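Local atomic coordinates of amino acid ABC transporter, periplasmic amino acid-binding protein (Brucella ovis, PDB entry 4Z9N), a protein that probably captures small solutes such as amino acids in the periplasm for an ABC transporter, and holds glutathione in a pocket in this structure. Residues Ala53-Gly58 against Val283-Gly288; Asn107-Gln112 against Gly320-Ile325; Asn237-Gly242 against Gly290-Ile295. All coordinates share one frame; numbering follows the deposited sequence.

Contact 1: Ala53-Gly58 against Val283-Gly288; sequences ASAIFG and VKIIKG
Ser54 packs against Lys284 and Ile285 where two helical segments cross, their axes approaching to 7.5 Å with an angle of 133° between their N-to-C directions. Ser54 enters with CB first: it rests on the carbonyl oxygen Lys284 O at 3.4 Å, with Ile285 CA a little farther off. The hydroxyl Ser54 OG stands directly against Gly288 CA at 3.7 Å, a close approach that a residue without a side chain permits. OG makes no hydrogen bond across the contact, its polar partner being Arg50 O one turn earlier in its own helix. The backbone of Ser54 also takes part, since Ser54 O touches Lys284 CB at 3.3 Å while accepting from Gly58 N.

Ala55 CB points away from the other helix overall, yet still touches Ile285 CG1 at 3.7 Å, and Ile285 CD1 comes almost as near. That branch of the isoleucine lies anti to the carbonyl carbon. Thr231 and Leu235 of helix 222-240 adjoin the same two residues, Thr231 touching Ala55 and Leu235 touching Ile285.

Gly58, with phi +67°, leaves the helix and lies against the aliphatic arm of Lys284. The arm is extended as far as CE, with Lys284 CD standing 3.8 Å from Gly58 CA, and bends only at chi4 (-39°); its amine forms a long, weak ion pair with Asp280. The contact thus consists of van der Waals touches without a direct hydrogen bond. It is a close helix-helix crossing through small residues, joining helix 44-57 to helix 281-289, near the end of the chain.

Contact 2: Asn107-Gln112 against Gly320-Ile325; sequences NYYDGQ and GLQYGI
Tyr109 packs against Leu321 and Gln322, and its side chain can be followed outward from the strand. CB points toward the facing loop, and Tyr109 CG, anti to the carbonyl carbon, already lies 4.0 Å from Leu321 CD1. The same methyl is equally close to CD2 and stands over one ring face, with Leu321 CD1 4.0 Å from the centroid of the Tyr109 ring and 13° off the ring normal, which is a CH-pi contact. Along the CD1/CE1 side of the ring, Leu321 CB lies over the face and Gln322 NE2 approaches obliquely. Tyr109 CE1 is 3.9 Å from Leu321 CB and 3.6 Å from Gln322 NE2. The amide plane is turned 59° from that of the ring, after a bend in the glutamine chain at chi2 (-76°).

Strand 101-117 carries Tyr109 through the mixed sheet, where Tyr108 and Asp110 hydrogen-bond to Phe213 and Glu211 of strand 211-218. Such a long strand passing between lobes is consistent with the hinge of a periplasmic binding protein, and the Tyr108 side chain lies about 9 Å from the bound glutathione. Segment 320-325 passes beside this strand without joining the sheet.

At the tip, Tyr109 OH reaches a water at 3.1 Å. The same water, which donates to Gln322 OE1 at 2.9 Å, bridges phenol and amide where no direct hydrogen bond does. The other end of the amide, Gln322 NE2, is near Asn107 O at 3.6 Å but is bonded to Asn313 OD1, the oxygen that also accepts from Tyr109 N. Tyr323 of the second subunit packs edge-to-face with the Tyr109 ring, bringing the pair into the subunit interface.

Contact 3: Asn237-Gly242 against Gly290-Ile295; sequences NAEEYG and GNYGEI
Glu239 and Asn291 press their side chains together by van der Waals contact. Glu239 CB lies 3.6 Å from Asn291 CG, and the two chains cross at about a right angle. Asn291 ND2 turns to the backbone side of the glutamate, 3.6 Å from Glu239 CA, while Ala238 CB meets Asn291 CB one residue back. Farther out, the glutamate chain is extended, with CG anti to the backbone N (chi1 -174°), and the carboxylate arrives at the first turn of helix 292-299. There Glu239 OE2 is 3.4 Å from Gly293 CA, a close approach to a residue with no side chain. Glu239 OE1 comes up at the edge of the Tyr292 ring, near its plane, with CD2 as the nearest ring atom.

Capping hydrogen bonds order the asparagine. Asn291 is the N-cap of helix 292-299, and Asn291 OD1 accepts from Glu294 N at 3.0 Å and, more weakly, from Gly293 N. In return, Asn291 N donates to Glu294 OE2 at 3.0 Å, with an angle of 160° at the hydrogen, completing a capping box. On the other side of the contact, helix 222-240 ends in a Schellman motif with Gly242, of positive phi, as its C-prime residue: Gly242 N bonds to Glu239 O and Ile243 N to Ala238 O. The C-terminal end of one helix is therefore set beside the N-terminal end of another.

Further polar partners hold the glutamate and the asparagine. Glu239 OE2 forms a salt bridge with Arg310, and OE1 accepts from Gln315. Asn291 ND2 donates to Ile243 O, in the residue whose N closes the Schellman motif, which ties the cap residue of one helix to the chain leaving the other.

Overall arrangement
The three contacts bring residues 283-325 back onto helices 44-57 and 222-240 and strand 101-117. Along the chain, contact 3 is nested within contact 2, whereas contact 1 crosses both. Contacts 1 and 3 have centres 14 Å apart and join through successive helices 281-289 and 292-299, with Ile286 CD1 3.5 Å from Ala238 CB. Contacts 2 and 3 are also 14 Å apart, linked by probable hydrogen bonds Tyr292 OH to Asn107 O and Asn237 ND2 to Ile325 O. Contacts 1 and 2, 22 Å apart, do not touch. The last part of the chain is thereby fastened to three earlier elements, with contacts 2 and 3 both reaching the second subunit.

Contact 1: Ala53-Gly58 against Val283-Gly288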
loop_
_atom_site.group_PDB
_atom_site.type_symbol
_atom_site.label_atom_id
_atom_site.label_comp_id
_atom_site.label_asym_id
_atom_site.label_seq_id
_atom_site.Cartn_x
_atom_site.Cartn_y
_atom_site.Cartn_z
ATOM N N ALA D 53 -17.917 -10.909 -2.369
ATOM C CA ALA D 53 -18.978 -11.898 -2.344
ATOM C C ALA D 53 -18.602 -13.129 -3.172
ATOM O O ALA D 53 -18.930 -14.264 -2.793
ATOM C CB ALA D 53 -20.283 -11.289 -2.842
ATOM N N SER D 54 -17.918 -12.918 -4.293
ATOM C CA SER D 54 -17.526 -14.058 -5.129
ATOM C C SER D 54 -16.456 -14.896 -4.439
ATOM O O SER D 54 -16.508 -16.118 -4.457
ATOM C CB SER D 54 -17.027 -13.600 -6.501
ATOM O OG SER D 54 -17.931 -12.704 -7.118
ATOM N N ALA D 55 -15.492 -14.225 -3.818
ATOM C CA ALA D 55 -14.463 -14.910 -3.038
ATOM C C ALA D 55 -15.043 -15.861 -1.998
ATOM O O ALA D 55 -14.487 -16.926 -1.728
ATOM C CB ALA D 55 -13.559 -13.879 -2.351
ATOM N N ILE D 56 -16.159 -15.461 -1.403
ATOM C CA ILE D 56 -16.721 -16.175 -0.270
ATOM C C ILE D 56 -17.751 -17.192 -0.707
ATOM O O ILE D 56 -17.733 -18.334 -0.246
ATOM C CB ILE D 56 -17.346 -15.195 0.741
ATOM C CG1 ILE D 56 -16.281 -14.240 1.285
ATOM C CG2 ILE D 56 -18.040 -15.945 1.876
ATOM C CD1 ILE D 56 -16.860 -13.109 2.136
ATOM N N PHE D 57 -18.651 -16.764 -1.591
ATOM C CA PHE D 57 -19.823 -17.560 -1.946
ATOM C C PHE D 57 -19.763 -18.138 -3.356
ATOM O O PHE D 57 -20.584 -18.975 -3.707
ATOM C CB PHE D 57 -21.099 -16.713 -1.807
ATOM C CG PHE D 57 -21.356 -16.215 -0.416
ATOM C CD1 PHE D 57 -21.784 -17.083 0.577
ATOM C CD2 PHE D 57 -21.192 -14.874 -0.102
ATOM C CE1 PHE D 57 -22.023 -16.623 1.868
ATOM C CE2 PHE D 57 -21.443 -14.409 1.181
ATOM C CZ PHE D 57 -21.854 -15.281 2.167
ATOM N N GLY D 58 -18.805 -17.689 -4.165
ATOM C CA GLY D 58 -18.754 -18.097 -5.560
ATOM C C GLY D 58 -19.926 -17.573 -6.375
ATOM O O GLY D 58 -20.307 -18.149 -7.397
ATOM N N VAL D 283 -10.259 -18.026 -8.656
ATOM C CA VAL D 283 -11.080 -18.383 -9.816
ATOM C C VAL D 283 -12.504 -17.867 -9.594
ATOM O O VAL D 283 -13.122 -17.317 -10.507
ATOM C CB VAL D 283 -11.082 -19.905 -10.094
ATOM C CG1 VAL D 283 -11.878 -20.212 -11.369
ATOM C CG2 VAL D 283 -9.658 -20.437 -10.216
ATOM N N LYS D 284 -13.009 -18.011 -8.371
ATOM C CA LYS D 284 -14.338 -17.493 -8.051
ATOM C C LYS D 284 -14.423 -15.983 -8.238
ATOM O O LYS D 284 -15.414 -15.494 -8.794
ATOM C CB LYS D 284 -14.751 -17.849 -6.621
ATOM C CG LYS D 284 -14.851 -19.330 -6.327
ATOM C CD LYS D 284 -15.325 -19.542 -4.888
ATOM C CE LYS D 284 -15.468 -21.017 -4.537
ATOM N NZ LYS D 284 -16.028 -21.814 -5.657
ATOM N N ILE D 285 -13.399 -15.252 -7.777
ATOM C CA ILE D 285 -13.372 -13.804 -7.939
ATOM C C ILE D 285 -13.398 -13.429 -9.425
ATOM O O ILE D 285 -14.244 -12.648 -9.865
ATOM C CB ILE D 285 -12.142 -13.144 -7.244
ATOM C CG1 ILE D 285 -12.162 -13.363 -5.721
ATOM C CG2 ILE D 285 -12.110 -11.684 -7.571
ATOM C CD1 ILE D 285 -10.870 -12.924 -4.997
ATOM N N ILE D 286 -12.461 -13.967 -10.196
ATOM C CA ILE D 286 -12.323 -13.557 -11.586
ATOM C C ILE D 286 -13.550 -13.968 -12.428
ATOM O O ILE D 286 -13.996 -13.222 -13.309
ATOM C CB ILE D 286 -11.019 -14.122 -12.179
ATOM C CG1 ILE D 286 -9.823 -13.646 -11.354
ATOM C CG2 ILE D 286 -10.841 -13.659 -13.603
ATOM C CD1 ILE D 286 -9.685 -12.114 -11.278
ATOM N N LYS D 287 -14.107 -15.139 -12.153
ATOM C CA LYS D 287 -15.352 -15.533 -12.805
ATOM C C LYS D 287 -16.484 -14.562 -12.483
ATOM O O LYS D 287 -17.311 -14.245 -13.346
ATOM C CB LYS D 287 -15.745 -16.951 -12.391
ATOM C CG LYS D 287 -14.830 -18.019 -12.966
ATOM C CD LYS D 287 -15.579 -19.276 -13.302
ATOM C CE LYS D 287 -14.637 -20.304 -13.922
ATOM N NZ LYS D 287 -15.093 -21.711 -13.705
ATOM N N GLY D 288 -16.506 -14.085 -11.241
ATOM C CA GLY D 288 -17.573 -13.215 -10.782
ATOM C C GLY D 288 -17.536 -11.802 -11.337
ATOM O O GLY D 288 -18.578 -11.246 -11.693
#

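Contact 2: Asn107-Gln112 against Gly320-Ile325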
loop_
_atom_site.group_PDB
_atom_site.type_symbol
_atom_site.label_atom_id
_atom_site.label_comp_id
_atom_site.label_asym_id
_atom_site.label_seq_id
_atom_site.Cartn_x
_atom_site.Cartn_y
_atom_site.Cartn_z
ATOM N N ASN D 107 -8.209 0.865 -3.559
ATOM C CA ASN D 107 -8.631 0.377 -4.864
ATOM C C ASN D 107 -8.636 1.483 -5.921
ATOM O O ASN D 107 -8.785 1.205 -7.099
ATOM C CB ASN D 107 -9.999 -0.335 -4.770
ATOM C CG ASN D 107 -11.163 0.585 -4.430
ATOM O OD1 ASN D 107 -11.014 1.668 -3.856
ATOM N ND2 ASN D 107 -12.362 0.114 -4.751
ATOM N N TYR D 108 -8.428 2.730 -5.510
ATOM C CA TYR D 108 -8.360 3.802 -6.492
ATOM C C TYR D 108 -7.645 4.996 -5.872
ATOM O O TYR D 108 -8.128 5.546 -4.891
ATOM C CB TYR D 108 -9.771 4.201 -6.967
ATOM C CG TYR D 108 -9.745 5.154 -8.138
ATOM C CD1 TYR D 108 -9.597 6.521 -7.941
ATOM C CD2 TYR D 108 -9.826 4.682 -9.439
ATOM C CE1 TYR D 108 -9.541 7.391 -9.005
ATOM C CE2 TYR D 108 -9.771 5.541 -10.510
ATOM C CZ TYR D 108 -9.624 6.894 -10.284
ATOM O OH TYR D 108 -9.554 7.754 -11.348
ATOM N N TYR D 109 -6.487 5.368 -6.430
ATOM C CA TYR D 109 -5.788 6.586 -6.006
ATOM C C TYR D 109 -6.390 7.776 -6.727
ATOM O O TYR D 109 -6.360 7.820 -7.941
ATOM C CB TYR D 109 -4.293 6.520 -6.310
ATOM C CG TYR D 109 -3.553 5.431 -5.563
ATOM C CD1 TYR D 109 -3.496 4.144 -6.070
ATOM C CD2 TYR D 109 -2.925 5.690 -4.352
ATOM C CE1 TYR D 109 -2.822 3.136 -5.398
ATOM C CE2 TYR D 109 -2.250 4.692 -3.669
ATOM C CZ TYR D 109 -2.210 3.417 -4.199
ATOM O OH TYR D 109 -1.531 2.421 -3.533
ATOM N N ASP D 110 -6.926 8.742 -5.978
ATOM C CA ASP D 110 -7.512 9.934 -6.591
ATOM C C ASP D 110 -6.925 11.196 -5.937
ATOM O O ASP D 110 -6.026 11.117 -5.095
ATOM C CB ASP D 110 -9.036 9.914 -6.442
ATOM C CG ASP D 110 -9.750 10.582 -7.600
ATOM O OD1 ASP D 110 -9.073 11.237 -8.419
ATOM O OD2 ASP D 110 -10.993 10.432 -7.691
ATOM N N GLY D 111 -7.407 12.355 -6.362
ATOM C CA GLY D 111 -7.006 13.626 -5.782
ATOM C C GLY D 111 -8.153 14.600 -5.972
ATOM O O GLY D 111 -8.976 14.406 -6.874
ATOM N N GLN D 112 -8.221 15.634 -5.141
ATOM C CA GLN D 112 -9.326 16.603 -5.223
ATOM C C GLN D 112 -9.135 17.611 -6.349
ATOM O O GLN D 112 -8.026 18.116 -6.559
ATOM C CB GLN D 112 -9.467 17.340 -3.893
ATOM C CG GLN D 112 -10.535 18.420 -3.856
ATOM C CD GLN D 112 -10.775 18.906 -2.441
ATOM O OE1 GLN D 112 -10.313 18.289 -1.477
ATOM N NE2 GLN D 112 -11.501 20.019 -2.299
ATOM N N GLY D 320 2.047 2.883 -13.192
ATOM C CA GLY D 320 1.142 3.294 -12.141
ATOM C C GLY D 320 1.579 2.898 -10.744
ATOM O O GLY D 320 2.737 2.540 -10.527
ATOM N N LEU D 321 0.636 2.953 -9.807
ATOM C CA LEU D 321 0.896 2.672 -8.389
ATOM C C LEU D 321 0.299 1.349 -7.907
ATOM O O LEU D 321 0.549 0.925 -6.763
ATOM C CB LEU D 321 0.329 3.804 -7.517
ATOM C CG LEU D 321 0.839 5.216 -7.784
ATOM C CD1 LEU D 321 0.180 6.227 -6.826
ATOM C CD2 LEU D 321 2.376 5.263 -7.640
ATOM N N GLN D 322 -0.500 0.688 -8.743
ATOM C CA GLN D 322 -1.250 -0.459 -8.235
ATOM C C GLN D 322 -0.385 -1.695 -8.251
ATOM O O GLN D 322 0.036 -2.176 -9.310
ATOM C CB GLN D 322 -2.549 -0.687 -9.026
ATOM C CG GLN D 322 -3.615 0.383 -8.783
ATOM C CD GLN D 322 -4.317 0.216 -7.438
ATOM O OE1 GLN D 322 -4.023 -0.706 -6.676
ATOM N NE2 GLN D 322 -5.236 1.124 -7.136
ATOM N N TYR D 323 -0.120 -2.212 -7.057
ATOM C CA TYR D 323 0.876 -3.274 -6.886
ATOM C C TYR D 323 0.270 -4.447 -6.146
ATOM O O TYR D 323 -0.055 -4.338 -4.972
ATOM C CB TYR D 323 2.084 -2.710 -6.135
ATOM C CG TYR D 323 3.268 -3.638 -5.898
ATOM C CD1 TYR D 323 3.314 -4.456 -4.767
ATOM C CD2 TYR D 323 4.378 -3.624 -6.750
ATOM C CE1 TYR D 323 4.407 -5.273 -4.522
ATOM C CE2 TYR D 323 5.492 -4.433 -6.499
ATOM C CZ TYR D 323 5.492 -5.249 -5.387
ATOM O OH TYR D 323 6.584 -6.034 -5.123
ATOM N N GLY D 324 0.087 -5.565 -6.836
ATOM C CA GLY D 324 -0.489 -6.729 -6.188
ATOM C C GLY D 324 0.567 -7.411 -5.336
ATOM O O GLY D 324 1.601 -7.844 -5.834
ATOM N N ILE D 325 0.316 -7.485 -4.036
ATOM C CA ILE D 325 1.236 -8.139 -3.120
ATOM C C ILE D 325 1.229 -9.621 -3.477
ATOM O O ILE D 325 0.192 -10.151 -3.857
ATOM C CB ILE D 325 0.817 -7.833 -1.647
ATOM C CG1 ILE D 325 0.797 -6.324 -1.419
ATOM C CG2 ILE D 325 1.755 -8.471 -0.640
ATOM C CD1 ILE D 325 0.183 -5.937 -0.103
HETATM O O HOH W 1 -2.868 -0.303 -4.003
#

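Contact 3: Asn237-Gly242 against Gly290-Ile295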
loop_
_atom_site.group_PDB
_atom_site.type_symbol
_atom_site.label_atom_id
_atom_site.label_comp_id
_atom_site.label_asym_id
_atom_site.label_seq_id
_atom_site.Cartn_x
_atom_site.Cartn_y
_atom_site.Cartn_z
ATOM N N ASN D 237 -3.147 -9.068 -8.990
ATOM C CA ASN D 237 -2.267 -10.117 -9.507
ATOM C C ASN D 237 -2.829 -10.732 -10.790
ATOM O O ASN D 237 -2.078 -10.973 -11.741
ATOM C CB ASN D 237 -2.026 -11.213 -8.452
ATOM C CG ASN D 237 -0.861 -10.894 -7.526
ATOM O OD1 ASN D 237 0.302 -11.099 -7.876
ATOM N ND2 ASN D 237 -1.169 -10.379 -6.337
ATOM N N ALA D 238 -4.138 -10.972 -10.813
ATOM C CA ALA D 238 -4.774 -11.570 -11.983
ATOM C C ALA D 238 -4.582 -10.685 -13.206
ATOM O O ALA D 238 -4.239 -11.178 -14.286
ATOM C CB ALA D 238 -6.255 -11.818 -11.733
ATOM N N GLU D 239 -4.759 -9.377 -13.047
ATOM C CA GLU D 239 -4.549 -8.506 -14.201
ATOM C C GLU D 239 -3.087 -8.578 -14.639
ATOM O O GLU D 239 -2.798 -8.728 -15.831
ATOM C CB GLU D 239 -4.937 -7.048 -13.928
ATOM C CG GLU D 239 -4.823 -6.219 -15.214
ATOM C CD GLU D 239 -4.979 -4.726 -15.034
ATOM O OE1 GLU D 239 -4.930 -4.226 -13.883
ATOM O OE2 GLU D 239 -5.169 -4.047 -16.072
ATOM N N GLU D 240 -2.168 -8.500 -13.680
ATOM C CA GLU D 240 -0.737 -8.564 -14.000
ATOM C C GLU D 240 -0.375 -9.843 -14.776
ATOM O O GLU D 240 0.500 -9.830 -15.663
ATOM C CB GLU D 240 0.112 -8.472 -12.720
ATOM C CG GLU D 240 1.613 -8.355 -13.022
ATOM C CD GLU D 240 2.489 -8.407 -11.775
ATOM O OE1 GLU D 240 2.010 -8.018 -10.692
ATOM O OE2 GLU D 240 3.653 -8.858 -11.892
ATOM N N TYR D 241 -1.062 -10.943 -14.467
ATOM C CA TYR D 241 -0.759 -12.221 -15.098
ATOM C C TYR D 241 -1.650 -12.514 -16.316
ATOM O O TYR D 241 -1.586 -13.599 -16.875
ATOM C CB TYR D 241 -0.882 -13.368 -14.087
ATOM C CG TYR D 241 0.024 -13.286 -12.866
ATOM C CD1 TYR D 241 1.163 -12.497 -12.856
ATOM C CD2 TYR D 241 -0.263 -14.023 -11.723
ATOM C CE1 TYR D 241 1.992 -12.445 -11.734
ATOM C CE2 TYR D 241 0.557 -13.976 -10.605
ATOM C CZ TYR D 241 1.683 -13.185 -10.614
ATOM O OH TYR D 241 2.494 -13.138 -9.494
ATOM N N GLY D 242 -2.449 -11.542 -16.741
ATOM C CA GLY D 242 -3.277 -11.700 -17.929
ATOM C C GLY D 242 -4.431 -12.680 -17.764
ATOM O O GLY D 242 -4.883 -13.296 -18.743
ATOM N N GLY D 290 -14.267 -10.475 -13.054
ATOM C CA GLY D 290 -13.090 -10.248 -13.881
ATOM C C GLY D 290 -11.945 -9.656 -13.071
ATOM O O GLY D 290 -12.061 -9.515 -11.852
ATOM N N ASN D 291 -10.838 -9.298 -13.725
ATOM C CA ASN D 291 -9.693 -8.764 -12.971
ATOM C C ASN D 291 -9.815 -7.249 -12.742
ATOM O O ASN D 291 -10.785 -6.617 -13.181
ATOM C CB ASN D 291 -8.351 -9.111 -13.662
ATOM C CG ASN D 291 -8.141 -8.392 -15.002
ATOM O OD1 ASN D 291 -8.392 -7.192 -15.147
ATOM N ND2 ASN D 291 -7.629 -9.134 -15.983
ATOM N N TYR D 292 -8.825 -6.671 -12.067
ATOM C CA TYR D 292 -8.855 -5.244 -11.733
ATOM C C TYR D 292 -9.068 -4.361 -12.969
ATOM O O TYR D 292 -9.848 -3.417 -12.939
ATOM C CB TYR D 292 -7.557 -4.823 -11.040
ATOM C CG TYR D 292 -7.556 -3.367 -10.645
ATOM C CD1 TYR D 292 -8.097 -2.958 -9.428
ATOM C CD2 TYR D 292 -7.017 -2.397 -11.478
ATOM C CE1 TYR D 292 -8.097 -1.624 -9.054
ATOM C CE2 TYR D 292 -7.026 -1.050 -11.114
ATOM C CZ TYR D 292 -7.562 -0.677 -9.905
ATOM O OH TYR D 292 -7.550 0.660 -9.556
ATOM N N GLY D 293 -8.347 -4.665 -14.048
ATOM C CA GLY D 293 -8.428 -3.854 -15.251
ATOM C C GLY D 293 -9.797 -3.937 -15.882
ATOM O O GLY D 293 -10.310 -2.960 -16.440
ATOM N N GLU D 294 -10.393 -5.125 -15.809
ATOM C CA GLU D 294 -11.724 -5.313 -16.350
ATOM C C GLU D 294 -12.765 -4.524 -15.556
ATOM O O GLU D 294 -13.687 -3.958 -16.148
ATOM C CB GLU D 294 -12.080 -6.793 -16.386
ATOM C CG GLU D 294 -11.167 -7.617 -17.294
ATOM C CD GLU D 294 -11.677 -9.023 -17.455
ATOM O OE1 GLU D 294 -12.468 -9.269 -18.407
ATOM O OE2 GLU D 294 -11.302 -9.881 -16.631
ATOM N N ILE D 295 -12.605 -4.472 -14.233
ATOM C CA ILE D 295 -13.493 -3.690 -13.382
ATOM C C ILE D 295 -13.327 -2.213 -13.705
ATOM O O ILE D 295 -14.311 -1.479 -13.815
ATOM C CB ILE D 295 -13.221 -3.960 -11.884
ATOM C CG1 ILE D 295 -13.568 -5.410 -11.531
ATOM C CG2 ILE D 295 -14.007 -2.998 -11.000
ATOM C CD1 ILE D 295 -13.099 -5.807 -10.133
#